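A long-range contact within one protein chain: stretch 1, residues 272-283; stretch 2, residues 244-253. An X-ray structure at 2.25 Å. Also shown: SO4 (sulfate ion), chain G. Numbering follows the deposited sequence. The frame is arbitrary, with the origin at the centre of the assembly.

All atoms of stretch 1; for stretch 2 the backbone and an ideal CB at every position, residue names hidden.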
# COMPACT_ATOMS: atom_id res chain seq x y z
N ARG A 272 -14.96 -27.27 -10.26
CA ARG A 272 -14.83 -26.67 -11.59
C ARG A 272 -14.31 -27.69 -12.63
O ARG A 272 -14.82 -27.78 -13.75
CB ARG A 272 -14.05 -25.32 -11.56
CG ARG A 272 -14.30 -24.45 -10.31
CD ARG A 272 -14.53 -22.92 -10.53
NE ARG A 272 -15.79 -22.72 -11.19
CZ ARG A 272 -16.60 -21.65 -11.12
NH1 ARG A 272 -16.35 -20.53 -10.41
NH2 ARG A 272 -17.72 -21.77 -11.82
N LYS A 273 -13.34 -28.51 -12.26
CA LYS A 273 -12.90 -29.55 -13.20
C LYS A 273 -14.03 -30.57 -13.41
O LYS A 273 -14.20 -31.10 -14.52
CB LYS A 273 -11.60 -30.25 -12.78
CG LYS A 273 -10.37 -29.34 -12.57
CD LYS A 273 -9.17 -30.12 -11.96
CE LYS A 273 -8.75 -31.36 -12.78
NZ LYS A 273 -7.60 -32.10 -12.19
N TRP A 274 -14.81 -30.79 -12.36
CA TRP A 274 -15.93 -31.74 -12.40
C TRP A 274 -17.07 -31.34 -13.38
O TRP A 274 -17.49 -32.18 -14.20
CB TRP A 274 -16.47 -32.02 -10.99
CG TRP A 274 -17.57 -33.05 -11.03
CD1 TRP A 274 -18.84 -32.93 -10.51
CD2 TRP A 274 -17.50 -34.34 -11.67
NE1 TRP A 274 -19.55 -34.07 -10.79
CE2 TRP A 274 -18.76 -34.95 -11.50
CE3 TRP A 274 -16.50 -35.04 -12.36
CZ2 TRP A 274 -19.04 -36.23 -11.99
CZ3 TRP A 274 -16.78 -36.30 -12.87
CH2 TRP A 274 -18.03 -36.88 -12.69
N GLU A 275 -17.52 -30.08 -13.30
CA GLU A 275 -18.48 -29.50 -14.26
C GLU A 275 -18.00 -29.69 -15.70
O GLU A 275 -18.75 -30.09 -16.59
CB GLU A 275 -18.71 -28.02 -13.93
CG GLU A 275 -19.37 -27.14 -15.04
CD GLU A 275 -20.89 -27.38 -15.21
OE1 GLU A 275 -21.50 -28.03 -14.33
OE2 GLU A 275 -21.46 -26.92 -16.23
N ILE A 276 -16.71 -29.46 -15.91
CA ILE A 276 -16.04 -29.70 -17.19
C ILE A 276 -15.95 -31.19 -17.55
O ILE A 276 -15.94 -31.54 -18.73
CB ILE A 276 -14.63 -29.03 -17.17
CG1 ILE A 276 -14.79 -27.51 -17.21
CG2 ILE A 276 -13.69 -29.58 -18.26
CD1 ILE A 276 -13.57 -26.74 -16.71
N CYS A 277 -15.85 -32.05 -16.53
CA CYS A 277 -15.89 -33.50 -16.75
C CYS A 277 -17.27 -33.96 -17.26
O CYS A 277 -17.36 -34.74 -18.19
CB CYS A 277 -15.49 -34.24 -15.49
SG CYS A 277 -13.66 -34.26 -15.18
N GLU A 278 -18.33 -33.42 -16.66
CA GLU A 278 -19.71 -33.69 -17.05
C GLU A 278 -20.10 -33.23 -18.48
O GLU A 278 -20.88 -33.90 -19.17
CB GLU A 278 -20.67 -33.05 -16.04
CG GLU A 278 -20.27 -33.21 -14.61
CD GLU A 278 -21.43 -33.63 -13.70
OE1 GLU A 278 -22.13 -32.74 -13.14
OE2 GLU A 278 -21.62 -34.87 -13.58
N THR A 279 -19.54 -32.09 -18.93
CA THR A 279 -20.07 -31.35 -20.11
C THR A 279 -19.20 -31.41 -21.38
O THR A 279 -19.65 -31.02 -22.46
CB THR A 279 -20.29 -29.85 -19.75
OG1 THR A 279 -19.07 -29.33 -19.19
CG2 THR A 279 -21.39 -29.69 -18.73
N THR A 280 -17.97 -31.88 -21.27
CA THR A 280 -17.04 -31.79 -22.40
C THR A 280 -16.58 -33.15 -22.85
O THR A 280 -16.84 -34.14 -22.16
CB THR A 280 -15.81 -30.87 -22.07
OG1 THR A 280 -15.06 -31.40 -20.96
CG2 THR A 280 -16.30 -29.43 -21.75
N ASN A 281 -15.91 -33.20 -24.00
CA ASN A 281 -15.12 -34.37 -24.43
C ASN A 281 -15.94 -35.68 -24.36
O ASN A 281 -15.53 -36.62 -23.65
CB ASN A 281 -13.86 -34.47 -23.53
CG ASN A 281 -13.01 -35.69 -23.83
OD1 ASN A 281 -12.78 -36.06 -24.98
ND2 ASN A 281 -12.51 -36.31 -22.78
N PRO A 282 -17.11 -35.72 -25.07
CA PRO A 282 -18.02 -36.87 -25.03
C PRO A 282 -17.27 -38.13 -25.41
O PRO A 282 -17.40 -39.13 -24.74
CB PRO A 282 -19.06 -36.54 -26.11
CG PRO A 282 -18.99 -35.03 -26.23
CD PRO A 282 -17.50 -34.79 -26.13
N SER A 283 -16.47 -38.01 -26.47
CA SER A 283 -15.50 -39.00 -26.98
C SER A 283 -14.46 -39.70 -26.03
O SER A 283 -13.85 -40.70 -26.40
CB SER A 283 -14.77 -38.32 -28.14
OG SER A 283 -13.98 -39.24 -28.84
N UNK A 244 -18.88 -24.95 -28.53
CA UNK A 244 -19.65 -26.18 -28.28
C UNK A 244 -18.95 -27.03 -27.22
O UNK A 244 -17.86 -27.53 -27.48
CB UNK A 244 -19.83 -26.98 -29.57
N UNK A 245 -19.56 -27.25 -26.04
CA UNK A 245 -18.85 -28.10 -25.06
C UNK A 245 -18.50 -29.50 -25.58
O UNK A 245 -17.48 -30.05 -25.18
CB UNK A 245 -19.70 -28.24 -23.80
N UNK A 246 -19.29 -30.03 -26.51
CA UNK A 246 -19.06 -31.38 -27.04
C UNK A 246 -17.77 -31.46 -27.88
O UNK A 246 -17.18 -32.56 -28.05
CB UNK A 246 -20.26 -31.82 -27.89
N UNK A 247 -17.33 -30.31 -28.39
CA UNK A 247 -16.17 -30.27 -29.29
C UNK A 247 -14.85 -29.96 -28.55
O UNK A 247 -13.82 -29.74 -29.19
CB UNK A 247 -16.40 -29.22 -30.38
N UNK A 248 -14.91 -29.93 -27.23
CA UNK A 248 -13.85 -29.43 -26.35
C UNK A 248 -13.22 -30.57 -25.50
O UNK A 248 -13.94 -31.34 -24.88
CB UNK A 248 -14.41 -28.34 -25.43
N UNK A 249 -11.89 -30.68 -25.46
CA UNK A 249 -11.29 -31.57 -24.48
C UNK A 249 -10.30 -30.81 -23.58
O UNK A 249 -9.37 -30.18 -24.12
CB UNK A 249 -10.59 -32.73 -25.19
N UNK A 250 -10.43 -30.95 -22.27
CA UNK A 250 -9.34 -30.57 -21.35
C UNK A 250 -8.45 -31.75 -20.82
O UNK A 250 -8.96 -32.82 -20.49
CB UNK A 250 -9.96 -29.85 -20.15
N UNK A 251 -7.13 -31.57 -20.71
CA UNK A 251 -6.26 -32.58 -20.07
C UNK A 251 -5.63 -32.09 -18.75
O UNK A 251 -5.16 -30.95 -18.66
CB UNK A 251 -5.15 -32.98 -21.04
N UNK A 252 -5.63 -32.95 -17.73
CA UNK A 252 -4.79 -32.71 -16.55
C UNK A 252 -3.55 -33.63 -16.59
O UNK A 252 -3.25 -34.21 -17.65
CB UNK A 252 -5.59 -32.94 -15.27
N UNK A 253 -2.82 -33.75 -15.48
CA UNK A 253 -1.59 -34.60 -15.45
C UNK A 253 -1.85 -36.09 -15.78
O UNK A 253 -1.02 -36.75 -16.42
CB UNK A 253 -0.94 -34.51 -14.07
S SO4 G . -3.13 -30.05 -14.14
O1 SO4 G . -2.80 -30.28 -15.57
O2 SO4 G . -4.57 -30.02 -13.85
O3 SO4 G . -2.55 -31.10 -13.26
O4 SO4 G . -2.66 -28.70 -13.85

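Position 244 has nothing of stretch 1 within 5.5 Å of its ideal CB. A short polar residue able to accept a hydrogen bond from the backbone ahead would suit. It is Asp 244, whose OD1 accepts a hydrogen bond from the backbone N of 246 at 3.1 Å.

At 245 the CA-to-CB bond points toward stretch 1, and the ideal CB lies a tight 3.1 Å from Thr 279 O. A small or compact side chain is favoured; phi of -57° also admits proline. The residue is Pro 245. Its CB packs 3.2 Å from Thr 279 O, while its carbonyl O receives a CA-H...O contact from Thr 280 CA at 3.3 Å.

Position 246 points away overall, yet its ideal CB sits 3.8 Å from Pro 282 CG. Many residues with a CH2 at CB would serve, including long polar ones that can extend beyond the contact. Lys 246 lays its CB against that ring, and its carbonyl O lies 3.0 Å from Pro 282 CD.

Position 247 points away and meets nothing here, leaving the choice wide. Lys 247 uses its NZ in a salt bridge to Asp 244 OD2, 2.8 Å away, linking the end of the 3-10 segment to the residue just before it.

The extended backbone at 248 suits a beta-branched residue, and Thr 280 CG2 lies 4.3 Å from the ideal CB, inviting an aliphatic one; valine or isoleucine would fit. Ile 248 brings CG2 to 3.8 Å from Thr 280 CG2, while its end leads away.

At 249, also extended, the ideal CB is 4.0 Å from Asn 281 OD1. A modest side chain could lie against the amide, whether aliphatic or small and polar. Val 249 places CG1 3.3 Å from Asn 281 CG.

Position 250 starts sideways, with Ile 276 CG2 4.2 Å from its ideal CB. A long, flexible apolar chain could follow the isoleucine; leucine or methionine are candidates. Met 250 takes chi1 and chi2 near t, then turns at chi3 (p), bringing CE to 3.4 Å from Ile 276 CD1.

Position 251 points away and tolerates bulk; Phe 251 makes no contact with stretch 1.

At 252 CB points toward the helix, 3.8 Å from Lys 273 NZ, so a short acid is the natural answer. Asp 252 OD2 forms a salt bridge with Lys 273 NZ at 3.1 Å.

The contact leaves 253 open to many residues, small polar ones included. Ser 253 gives a weak hydrogen bond from its backbone N to sulfate O3 at 3.5 Å.

Stretch 2, residues 244-253: DPKKIVMFDS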
# COMPACT_ATOMS: atom_id res chain seq x y z
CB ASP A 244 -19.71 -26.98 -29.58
CG ASP A 244 -20.71 -28.13 -29.52
OD1 ASP A 244 -21.16 -28.45 -28.40
OD2 ASP A 244 -21.04 -28.70 -30.61
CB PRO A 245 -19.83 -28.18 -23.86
CG PRO A 245 -20.78 -27.09 -24.04
CD PRO A 245 -20.88 -26.83 -25.54
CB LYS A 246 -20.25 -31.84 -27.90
CG LYS A 246 -21.62 -31.98 -27.18
CD LYS A 246 -22.60 -32.79 -28.09
CE LYS A 246 -24.09 -32.37 -27.97
NZ LYS A 246 -24.60 -32.52 -26.57
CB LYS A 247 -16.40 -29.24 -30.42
CG LYS A 247 -17.60 -29.51 -31.36
CD LYS A 247 -17.34 -28.76 -32.69
CE LYS A 247 -18.56 -28.69 -33.64
NZ LYS A 247 -19.72 -28.03 -32.97
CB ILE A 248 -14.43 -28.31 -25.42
CG1 ILE A 248 -14.47 -26.97 -26.14
CG2 ILE A 248 -13.62 -28.12 -24.17
CD1 ILE A 248 -15.10 -25.91 -25.35
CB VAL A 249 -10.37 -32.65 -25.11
CG1 VAL A 249 -10.29 -33.87 -24.19
CG2 VAL A 249 -10.69 -32.97 -26.53
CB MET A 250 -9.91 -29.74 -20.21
CG MET A 250 -8.95 -29.42 -19.12
SD MET A 250 -9.46 -27.89 -18.35
CE MET A 250 -10.54 -28.34 -17.05
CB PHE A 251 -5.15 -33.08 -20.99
CG PHE A 251 -5.64 -33.80 -22.21
CD1 PHE A 251 -6.26 -33.09 -23.27
CD2 PHE A 251 -5.47 -35.20 -22.35
CE1 PHE A 251 -6.72 -33.77 -24.43
CE2 PHE A 251 -5.91 -35.89 -23.54
CZ PHE A 251 -6.53 -35.19 -24.56
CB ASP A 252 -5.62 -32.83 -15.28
CG ASP A 252 -6.04 -34.23 -15.01
OD1 ASP A 252 -5.62 -35.11 -15.78
OD2 ASP A 252 -6.80 -34.44 -14.04
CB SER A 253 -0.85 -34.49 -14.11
OG SER A 253 -1.72 -34.60 -12.97
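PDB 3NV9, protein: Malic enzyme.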